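Local coordinates for ABC transporter, periplasmic substrate-binding protein (PDB 2HPG) that probably binds a small solute in the periplasm and delivers it to a tripartite ATP-independent (TRAP) transporter in the membrane, at residues Y189-Q193 with T194-D198; E231-S234 with A235-N239; A282-A286 with S287-K291. One frame throughout, in Å; residues are numbered along the deposited sequence.

In the fold
The three contacts follow one another along the chain, each at a junction between regular elements. Contact 1 ends helix 188-193 ahead of strand 199-202, contact 2 turns strand 218-234 into helix 235-240, and contact 3 leads from strand 282-284 to helix 291-305. Contacts 2 and 3 reach neighbouring strands of one mixed sheet, 218-234 and 282-284, yet their centres lie about 42 Å apart, on opposite sides of the chain's centre. Contacts 1 and 3 are nearer, about 24 Å between centres; the centres of contacts 1 and 2 are about 40 Å apart. The long strand 218-234 thus connects distant parts of an elongated molecule, consistent with the two-lobed build of TRAP solute-binding proteins.

Contact 1: Y189-Q193 with T194-D198; sequences YTAVQ and TRAVD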
ATOM      1  N   TYR A 189       1.984   8.667 -17.885  1.00 19.61           N
ATOM      2  CA  TYR A 189       2.778   9.549 -18.739  1.00 19.90           C
ATOM      3  C   TYR A 189       1.959  10.022 -19.957  1.00 20.22           C
ATOM      4  O   TYR A 189       1.880  11.231 -20.230  1.00 20.05           O
ATOM      5  CB  TYR A 189       4.066   8.839 -19.180  1.00 20.20           C
ATOM      6  CG  TYR A 189       5.084   9.751 -19.811  1.00 19.45           C
ATOM      7  CD1 TYR A 189       6.267  10.087 -19.147  1.00 20.61           C
ATOM      8  CD2 TYR A 189       4.881  10.274 -21.075  1.00 20.66           C
ATOM      9  CE1 TYR A 189       7.207  10.918 -19.730  1.00 19.21           C
ATOM     10  CE2 TYR A 189       5.806  11.123 -21.652  1.00 19.73           C
ATOM     11  CZ  TYR A 189       6.967  11.433 -20.984  1.00 20.48           C
ATOM     12  OH  TYR A 189       7.889  12.278 -21.591  1.00 19.09           O
ATOM     13  N   THR A 190       1.331   9.070 -20.660  1.00 20.80           N
ATOM     14  CA  THR A 190       0.460   9.365 -21.819  1.00 20.55           C
ATOM     15  C   THR A 190      -0.691  10.293 -21.457  1.00 20.19           C
ATOM     16  O   THR A 190      -1.015  11.235 -22.197  1.00 19.34           O
ATOM     17  CB  THR A 190      -0.169   8.076 -22.374  1.00 21.53           C
ATOM     18  OG1 THR A 190       0.855   7.129 -22.674  1.00 22.61           O
ATOM     19  CG2 THR A 190      -0.986   8.345 -23.635  1.00 20.39           C
ATOM     20  N   ALA A 191      -1.327  10.021 -20.319  1.00 20.22           N
ATOM     21  CA  ALA A 191      -2.435  10.875 -19.859  1.00 20.22           C
ATOM     22  C   ALA A 191      -1.992  12.320 -19.582  1.00 20.46           C
ATOM     23  O   ALA A 191      -2.728  13.257 -19.851  1.00 21.12           O
ATOM     24  CB  ALA A 191      -3.096  10.269 -18.631  1.00 19.48           C
ATOM     25  N   VAL A 192      -0.785  12.497 -19.055  1.00 20.86           N
ATOM     26  CA  VAL A 192      -0.235  13.835 -18.818  1.00 21.16           C
ATOM     27  C   VAL A 192       0.171  14.494 -20.153  1.00 21.77           C
ATOM     28  O   VAL A 192      -0.248  15.601 -20.452  1.00 21.40           O
ATOM     29  CB  VAL A 192       0.975  13.809 -17.849  1.00 21.34           C
ATOM     30  CG1 VAL A 192       1.510  15.226 -17.618  1.00 20.39           C
ATOM     31  CG2 VAL A 192       0.594  13.160 -16.506  1.00 20.19           C
ATOM     32  N   GLN A 193       0.956  13.805 -20.967  1.00 22.63           N
ATOM     33  CA  GLN A 193       1.383  14.380 -22.259  1.00 23.10           C
ATOM     34  C   GLN A 193       0.197  14.743 -23.168  1.00 24.00           C
ATOM     35  O   GLN A 193       0.220  15.760 -23.855  1.00 24.77           O
ATOM     36  CB  GLN A 193       2.347  13.445 -23.006  1.00 23.26           C
ATOM     37  CG  GLN A 193       2.976  14.120 -24.236  1.00 23.07           C
ATOM     38  CD  GLN A 193       4.130  13.348 -24.851  1.00 23.52           C
ATOM     39  OE1 GLN A 193       4.296  12.144 -24.617  1.00 23.30           O
ATOM     40  NE2 GLN A 193       4.923  14.040 -25.684  1.00 21.62           N
ATOM     41  N   THR A 194      -0.851  13.926 -23.169  1.00 24.68           N
ATOM     42  CA  THR A 194      -2.044  14.228 -23.981  1.00 24.30           C
ATOM     43  C   THR A 194      -3.084  15.101 -23.255  1.00 24.56           C
ATOM     44  O   THR A 194      -4.170  15.341 -23.779  1.00 23.45           O
ATOM     45  CB  THR A 194      -2.714  12.935 -24.445  1.00 24.71           C
ATOM     46  OG1 THR A 194      -3.093  12.162 -23.303  1.00 24.78           O
ATOM     47  CG2 THR A 194      -1.773  12.122 -25.336  1.00 24.29           C
ATOM     48  N   ARG A 195      -2.750  15.552 -22.045  1.00 24.45           N
ATOM     49  CA  ARG A 195      -3.572  16.489 -21.268  1.00 25.11           C
ATOM     50  C   ARG A 195      -4.930  15.924 -20.818  1.00 24.05           C
ATOM     51  O   ARG A 195      -5.875  16.686 -20.601  1.00 24.62           O
ATOM     52  CB  ARG A 195      -3.747  17.814 -22.040  1.00 25.27           C
ATOM     53  CG  ARG A 195      -2.441  18.273 -22.663  1.00 28.23           C
ATOM     54  CD  ARG A 195      -2.281  19.758 -22.758  1.00 30.55           C
ATOM     55  NE  ARG A 195      -2.940  20.317 -23.929  1.00 35.07           N
ATOM     56  CZ  ARG A 195      -2.523  20.171 -25.191  1.00 38.36           C
ATOM     57  NH1 ARG A 195      -1.436  19.446 -25.480  1.00 39.42           N
ATOM     58  NH2 ARG A 195      -3.216  20.744 -26.181  1.00 39.04           N
ATOM     59  N   ALA A 196      -5.025  14.604 -20.680  1.00 22.67           N
ATOM     60  CA  ALA A 196      -6.228  13.971 -20.132  1.00 22.03           C
ATOM     61  C   ALA A 196      -6.281  14.127 -18.607  1.00 21.22           C
ATOM     62  O   ALA A 196      -7.361  14.138 -18.017  1.00 20.55           O
ATOM     63  CB  ALA A 196      -6.299  12.489 -20.549  1.00 21.48           C
ATOM     64  N   VAL A 197      -5.113  14.239 -17.966  1.00 20.91           N
ATOM     65  CA  VAL A 197      -5.006  14.564 -16.534  1.00 20.11           C
ATOM     66  C   VAL A 197      -3.982  15.682 -16.309  1.00 19.79           C
ATOM     67  O   VAL A 197      -3.161  15.971 -17.191  1.00 20.00           O
ATOM     68  CB  VAL A 197      -4.626  13.331 -15.636  1.00 20.63           C
ATOM     69  CG1 VAL A 197      -5.656  12.209 -15.788  1.00 20.53           C
ATOM     70  CG2 VAL A 197      -3.225  12.831 -15.940  1.00 18.48           C
ATOM     71  N   ASP A 198      -4.034  16.293 -15.126  1.00 18.79           N
ATOM     72  CA  ASP A 198      -3.147  17.410 -14.784  1.00 18.94           C
ATOM     73  C   ASP A 198      -1.967  16.967 -13.924  1.00 18.65           C
ATOM     74  O   ASP A 198      -0.959  17.674 -13.817  1.00 19.65           O
ATOM     75  CB  ASP A 198      -3.903  18.484 -14.021  1.00 18.80           C
ATOM     76  CG  ASP A 198      -5.023  19.079 -14.816  1.00 20.22           C
ATOM     77  OD1 ASP A 198      -4.788  19.430 -15.989  1.00 23.61           O
ATOM     78  OD2 ASP A 198      -6.136  19.223 -14.255  1.00 19.20           O
TER
HETATM   79  O   HOH W   1      -0.860  17.667 -18.805  1.00 26.73           O
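A chi1 of 59° sets Thr194 OG1 between its own backbone N and carbonyl carbon, turning the hydroxyl back onto the helix, where it donates to Thr190 O across a short 2.5 Å. Thr194 N donates to Thr190 O at 2.9 Å, and the two donors arrive from opposite faces of the carbonyl plane, which gives this one acceptor a double grip. In Val197, CG1 stands anti to the carbonyl carbon (chi1 -58°) and CG2 is left facing the last turn. Val197 CG2 meets Ala191 CB at 3.7 Å and Val192 CG2 at 3.9 Å, the two valines crossing at about a right angle. The backbone between these side chains forms a Schellman motif that ends helix 188-193. Arg195 takes a positive phi of 66°, its N bonds to Val192 O, and Ala196 N makes a weak bond to Ala191 O. Val197 N reaches Ala191 O as well, at 3.2 Å and from above the carbonyl plane. A water donates to Val192 O at 2.7 Å and, over a longer distance, to Val197 O. Beyond the turn, Asp198 OD2 forms a salt bridge with Arg160, and Arg160 NH2 also bonds to Arg195 O.

Contact 2: E231-S234 with A235-N239; sequences EIVS and ADWFN
At Ser234 the chain turns from strand 231-234 into helix 235-239, the two short axes standing at 79° and passing 5.5 Å apart. Ser234 is the N-cap of this helix. Ser234 OG, anti to the backbone N (chi1 172°), accepts from Trp237 N at 3.3 Å along an almost straight N-H line of 175°. The serine carbonyl serves the helix too: Phe238 N donates to Ser234 O at 2.9 Å, so that one residue takes up two N-H groups of the first turn. A water adds to this cap by bonding to Ser234 OG at 2.7 Å and accepting from Asp236 N, while a weak hydrogen bond links the hydroxyl to Ile62 O. With alanine in place of this serine, Trp237 N would probably lose its capping acceptor and the water one of its partners. On the apolar side, Val233 carries the contact. Val233 CG2 rests on Phe238 CB at 4.0 Å and on Phe238 CD1 at 4.1 Å, the two side chains crossing obliquely. From there the phenylalanine ring leads away to Lys131 and Leu133 of strand 130-146 and to Gln246 and Glu250 of helix 243-278, tying the turn to the sheet and the long helix. Leu11 of strand 9-14 touches both Val233 and Trp237. The indole keeps its edge to the cap, with Ser234 O near the ring plane, and Val233 CB approaches CE3 of Trp237 at 4.4 Å.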
ATOM      1  N   GLU A 231      -0.743  -8.732   2.624  1.00 19.05           N
ATOM      2  CA  GLU A 231      -0.230  -9.910   1.944  1.00 19.27           C
ATOM      3  C   GLU A 231      -1.156 -11.060   2.298  1.00 19.77           C
ATOM      4  O   GLU A 231      -1.243 -11.451   3.458  1.00 19.37           O
ATOM      5  CB  GLU A 231       1.211 -10.179   2.385  1.00 19.86           C
ATOM      6  CG  GLU A 231       2.126  -8.956   2.306  1.00 17.57           C
ATOM      7  CD  GLU A 231       2.179  -8.340   0.919  1.00 17.88           C
ATOM      8  OE1 GLU A 231       2.161  -9.129  -0.033  1.00 16.63           O
ATOM      9  OE2 GLU A 231       2.234  -7.077   0.788  1.00 14.82           O
ATOM     10  N   ILE A 232      -1.898 -11.549   1.304  1.00 19.32           N
ATOM     11  CA  ILE A 232      -2.964 -12.516   1.550  1.00 19.80           C
ATOM     12  C   ILE A 232      -2.707 -13.859   0.875  1.00 20.49           C
ATOM     13  O   ILE A 232      -2.014 -13.921  -0.142  1.00 19.88           O
ATOM     14  CB  ILE A 232      -4.361 -11.960   1.138  1.00 19.62           C
ATOM     15  CG1 ILE A 232      -4.458 -11.734  -0.380  1.00 19.36           C
ATOM     16  CG2 ILE A 232      -4.651 -10.661   1.886  1.00 18.67           C
ATOM     17  CD1 ILE A 232      -5.851 -11.361  -0.863  1.00 18.45           C
ATOM     18  N   VAL A 233      -3.230 -14.921   1.492  1.00 20.95           N
ATOM     19  CA  VAL A 233      -3.308 -16.261   0.900  1.00 21.90           C
ATOM     20  C   VAL A 233      -4.687 -16.869   1.185  1.00 22.91           C
ATOM     21  O   VAL A 233      -5.459 -16.326   1.972  1.00 23.14           O
ATOM     22  CB  VAL A 233      -2.218 -17.247   1.420  1.00 21.86           C
ATOM     23  CG1 VAL A 233      -0.819 -16.831   0.968  1.00 22.01           C
ATOM     24  CG2 VAL A 233      -2.277 -17.425   2.956  1.00 21.95           C
ATOM     25  N   SER A 234      -4.998 -17.981   0.517  1.00 23.61           N
ATOM     26  CA  SER A 234      -6.208 -18.750   0.802  1.00 24.30           C
ATOM     27  C   SER A 234      -6.180 -19.273   2.224  1.00 24.73           C
ATOM     28  O   SER A 234      -5.210 -19.922   2.625  1.00 24.01           O
ATOM     29  CB  SER A 234      -6.330 -19.950  -0.145  1.00 24.55           C
ATOM     30  OG  SER A 234      -7.402 -20.776   0.258  1.00 26.73           O
ATOM     31  N   ALA A 235      -7.245 -19.007   2.982  1.00 25.45           N
ATOM     32  CA  ALA A 235      -7.360 -19.539   4.347  1.00 26.55           C
ATOM     33  C   ALA A 235      -7.383 -21.070   4.329  1.00 27.69           C
ATOM     34  O   ALA A 235      -6.737 -21.710   5.171  1.00 29.02           O
ATOM     35  CB  ALA A 235      -8.602 -18.990   5.030  1.00 26.17           C
ATOM     36  N   ASP A 236      -8.101 -21.646   3.359  1.00 28.84           N
ATOM     37  CA  ASP A 236      -8.189 -23.111   3.196  1.00 29.09           C
ATOM     38  C   ASP A 236      -6.829 -23.741   2.962  1.00 29.13           C
ATOM     39  O   ASP A 236      -6.491 -24.713   3.609  1.00 29.70           O
ATOM     40  CB  ASP A 236      -9.104 -23.492   2.032  1.00 29.58           C
ATOM     41  CG  ASP A 236     -10.572 -23.259   2.338  1.00 32.35           C
ATOM     42  OD1 ASP A 236     -10.970 -23.281   3.531  1.00 34.19           O
ATOM     43  OD2 ASP A 236     -11.332 -23.048   1.367  1.00 37.38           O
ATOM     44  N   TRP A 237      -6.054 -23.179   2.042  1.00 28.96           N
ATOM     45  CA  TRP A 237      -4.692 -23.638   1.810  1.00 28.46           C
ATOM     46  C   TRP A 237      -3.780 -23.449   3.024  1.00 28.89           C
ATOM     47  O   TRP A 237      -3.053 -24.358   3.417  1.00 28.88           O
ATOM     48  CB  TRP A 237      -4.069 -22.895   0.619  1.00 27.98           C
ATOM     49  CG  TRP A 237      -2.677 -23.328   0.368  1.00 26.69           C
ATOM     50  CD1 TRP A 237      -2.290 -24.455  -0.278  1.00 26.83           C
ATOM     51  CD2 TRP A 237      -1.470 -22.674   0.798  1.00 26.61           C
ATOM     52  NE1 TRP A 237      -0.916 -24.549  -0.287  1.00 27.08           N
ATOM     53  CE2 TRP A 237      -0.391 -23.465   0.362  1.00 26.44           C
ATOM     54  CE3 TRP A 237      -1.201 -21.504   1.516  1.00 27.02           C
ATOM     55  CZ2 TRP A 237       0.940 -23.122   0.603  1.00 27.14           C
ATOM     56  CZ3 TRP A 237       0.128 -21.164   1.764  1.00 26.62           C
ATOM     57  CH2 TRP A 237       1.179 -21.974   1.307  1.00 27.20           C
ATOM     58  N   PHE A 238      -3.773 -22.247   3.587  1.00 29.21           N
ATOM     59  CA  PHE A 238      -2.914 -21.970   4.734  1.00 29.34           C
ATOM     60  C   PHE A 238      -3.189 -22.978   5.852  1.00 29.45           C
ATOM     61  O   PHE A 238      -2.263 -23.566   6.404  1.00 28.79           O
ATOM     62  CB  PHE A 238      -3.130 -20.543   5.243  1.00 29.65           C
ATOM     63  CG  PHE A 238      -2.113 -20.101   6.245  1.00 29.02           C
ATOM     64  CD1 PHE A 238      -0.787 -19.927   5.867  1.00 30.90           C
ATOM     65  CD2 PHE A 238      -2.472 -19.862   7.569  1.00 29.89           C
ATOM     66  CE1 PHE A 238       0.167 -19.511   6.792  1.00 30.47           C
ATOM     67  CE2 PHE A 238      -1.526 -19.445   8.502  1.00 29.20           C
ATOM     68  CZ  PHE A 238      -0.209 -19.270   8.114  1.00 30.58           C
ATOM     69  N   ASN A 239      -4.473 -23.183   6.146  1.00 29.82           N
ATOM     70  CA  ASN A 239      -4.919 -24.116   7.192  1.00 30.59           C
ATOM     71  C   ASN A 239      -4.571 -25.583   6.895  1.00 30.90           C
ATOM     72  O   ASN A 239      -4.457 -26.393   7.811  1.00 31.37           O
ATOM     73  CB  ASN A 239      -6.436 -23.986   7.414  1.00 30.93           C
ATOM     74  CG  ASN A 239      -6.841 -22.645   8.038  1.00 31.97           C
ATOM     75  OD1 ASN A 239      -6.015 -21.915   8.585  1.00 34.99           O
ATOM     76  ND2 ASN A 239      -8.132 -22.327   7.959  1.00 33.56           N
TER
HETATM   77  O   HOH W   2      -9.724 -20.116   1.386  1.00 37.16           O

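Contact 3: A282-A286 with S287-K291; sequences AVIPA and SEIDK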
ATOM      1  N   ALA A 282      11.015  20.492  -9.036  1.00 18.97           N
ATOM      2  CA  ALA A 282      10.923  21.397  -7.906  1.00 18.45           C
ATOM      3  C   ALA A 282      10.143  20.736  -6.796  1.00 18.47           C
ATOM      4  O   ALA A 282       9.001  20.346  -6.999  1.00 19.36           O
ATOM      5  CB  ALA A 282      10.223  22.671  -8.314  1.00 19.21           C
ATOM      6  N   VAL A 283      10.761  20.604  -5.628  1.00 18.06           N
ATOM      7  CA  VAL A 283      10.102  20.021  -4.458  1.00 17.56           C
ATOM      8  C   VAL A 283       9.529  21.127  -3.615  1.00 18.28           C
ATOM      9  O   VAL A 283      10.240  22.061  -3.281  1.00 19.20           O
ATOM     10  CB  VAL A 283      11.095  19.218  -3.614  1.00 17.13           C
ATOM     11  CG1 VAL A 283      10.438  18.711  -2.341  1.00 15.78           C
ATOM     12  CG2 VAL A 283      11.614  18.073  -4.422  1.00 15.61           C
ATOM     13  N   ILE A 284       8.236  21.039  -3.287  1.00 18.75           N
ATOM     14  CA  ILE A 284       7.616  21.893  -2.289  1.00 18.39           C
ATOM     15  C   ILE A 284       7.662  21.122  -0.975  1.00 18.91           C
ATOM     16  O   ILE A 284       6.927  20.158  -0.810  1.00 18.66           O
ATOM     17  CB  ILE A 284       6.163  22.220  -2.639  1.00 18.16           C
ATOM     18  CG1 ILE A 284       6.071  22.775  -4.068  1.00 18.48           C
ATOM     19  CG2 ILE A 284       5.605  23.213  -1.648  1.00 17.63           C
ATOM     20  CD1 ILE A 284       6.893  24.023  -4.301  1.00 19.54           C
ATOM     21  N   PRO A 285       8.569  21.503  -0.053  1.00 19.68           N
ATOM     22  CA  PRO A 285       8.801  20.686   1.133  1.00 20.03           C
ATOM     23  C   PRO A 285       7.602  20.696   2.061  1.00 20.52           C
ATOM     24  O   PRO A 285       6.758  21.586   1.965  1.00 20.05           O
ATOM     25  CB  PRO A 285      10.001  21.356   1.829  1.00 19.95           C
ATOM     26  CG  PRO A 285      10.410  22.483   0.990  1.00 19.47           C
ATOM     27  CD  PRO A 285       9.407  22.715  -0.072  1.00 19.93           C
ATOM     28  N   ALA A 286       7.538  19.709   2.945  1.00 21.72           N
ATOM     29  CA  ALA A 286       6.393  19.549   3.843  1.00 23.30           C
ATOM     30  C   ALA A 286       6.187  20.808   4.683  1.00 24.94           C
ATOM     31  O   ALA A 286       5.067  21.318   4.810  1.00 25.95           O
ATOM     32  CB  ALA A 286       6.582  18.302   4.743  1.00 23.10           C
ATOM     33  N   SER A 287       7.285  21.345   5.210  1.00 26.42           N
ATOM     34  CA  SER A 287       7.252  22.553   6.038  1.00 26.75           C
ATOM     35  C   SER A 287       6.637  23.772   5.363  1.00 27.85           C
ATOM     36  O   SER A 287       6.231  24.708   6.048  1.00 29.00           O
ATOM     37  CB  SER A 287       8.664  22.892   6.501  1.00 27.39           C
ATOM     38  OG  SER A 287       9.473  23.260   5.398  1.00 28.57           O
ATOM     39  N   GLU A 288       6.556  23.778   4.034  1.00 27.88           N
ATOM     40  CA  GLU A 288       5.886  24.847   3.310  1.00 27.90           C
ATOM     41  C   GLU A 288       4.406  24.574   3.048  1.00 27.71           C
ATOM     42  O   GLU A 288       3.722  25.375   2.398  1.00 27.42           O
ATOM     43  CB  GLU A 288       6.538  25.042   1.954  1.00 27.89           C
ATOM     44  CG  GLU A 288       7.915  25.642   1.999  1.00 29.53           C
ATOM     45  CD  GLU A 288       8.371  26.107   0.619  1.00 30.66           C
ATOM     46  OE1 GLU A 288       7.508  26.404  -0.252  1.00 34.67           O
ATOM     47  OE2 GLU A 288       9.604  26.175   0.407  1.00 36.97           O
ATOM     48  N   ILE A 289       3.916  23.431   3.504  1.00 27.32           N
ATOM     49  CA  ILE A 289       2.569  23.006   3.156  1.00 26.73           C
ATOM     50  C   ILE A 289       1.707  23.036   4.395  1.00 27.00           C
ATOM     51  O   ILE A 289       2.146  22.664   5.480  1.00 26.12           O
ATOM     52  CB  ILE A 289       2.581  21.600   2.504  1.00 26.76           C
ATOM     53  CG1 ILE A 289       3.333  21.675   1.159  1.00 25.86           C
ATOM     54  CG2 ILE A 289       1.163  21.090   2.307  1.00 27.28           C
ATOM     55  CD1 ILE A 289       3.675  20.338   0.525  1.00 25.10           C
ATOM     56  N   ASP A 290       0.475  23.496   4.212  1.00 27.15           N
ATOM     57  CA  ASP A 290      -0.496  23.531   5.289  1.00 27.59           C
ATOM     58  C   ASP A 290      -1.069  22.123   5.502  1.00 27.48           C
ATOM     59  O   ASP A 290      -2.175  21.850   5.070  1.00 27.70           O
ATOM     60  CB  ASP A 290      -1.611  24.505   4.915  1.00 27.36           C
ATOM     61  CG  ASP A 290      -2.474  24.869   6.093  1.00 28.32           C
ATOM     62  OD1 ASP A 290      -2.274  24.290   7.189  1.00 25.59           O
ATOM     63  OD2 ASP A 290      -3.344  25.753   5.919  1.00 29.23           O
ATOM     64  N   LYS A 291      -0.308  21.233   6.149  1.00 27.73           N
ATOM     65  CA  LYS A 291      -0.709  19.821   6.269  1.00 27.47           C
ATOM     66  C   LYS A 291      -1.939  19.657   7.172  1.00 27.96           C
ATOM     67  O   LYS A 291      -2.799  18.829   6.903  1.00 27.78           O
ATOM     68  CB  LYS A 291       0.452  18.941   6.747  1.00 27.69           C
ATOM     69  CG  LYS A 291       1.518  18.700   5.650  1.00 26.76           C
ATOM     70  CD  LYS A 291       2.662  17.785   6.123  1.00 27.73           C
ATOM     71  CE  LYS A 291       2.312  16.309   6.017  1.00 25.55           C
ATOM     72  NZ  LYS A 291       3.382  15.463   6.575  1.00 24.41           N
TER
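A strand-to-helix connection is made here: strand 282-284, paired in parallel with strand 218-234, gives way at Pro285 to a short 3-10 turn, and Asp290 then takes the N-cap position of helix 291-305. Two backbone bonds hold the turn. Glu288 N donates to Pro285 O at 3.0 Å, and Ile289 N to Ala286 O at 2.7 Å; both donors stand above the plane of the carbonyl they address. Glu288 folds back over the proline. Its CG lies anti to the carbonyl carbon (chi1 -70°) and the rest of the chain is extended, which slants the carboxylate across the CD-CG side of the proline ring. Glu288 OE2 lies 3.5 Å from Pro285 CD and 3.8 Å from Pro285 CG. The other oxygen, OE1, lies near Ile284 CG2 and forms a long, weak ion pair with Arg151. Across the turn the two isoleucines meet at about a right angle, Ile284 CG2 against Ile289 CG1 at 3.9 Å. Ile289 CD1 reaches further back, to 3.5 Å from Ile284 O. The buried pair continues into the fold through Ser220 and Thr222 of strand 218-234, which touch Ile284 and Ile289 respectively. Lys291, its chain extended as far as CD (chi2 -178°), brings CD to 4.2 Å from Ala286 CB, an apolar touch by the middle of a charged chain. Past the turn, Asp290 centres an inverse gamma turn and its OD1 bonds weakly to Ala293 N. Pro285 has no N-H to donate, while its carbonyl and that of Ala286 accept the two bonds of the turn; the Glu288 carboxylate touches the proline ring and has just a weak ion pair, so charge probably adds little to its fixing.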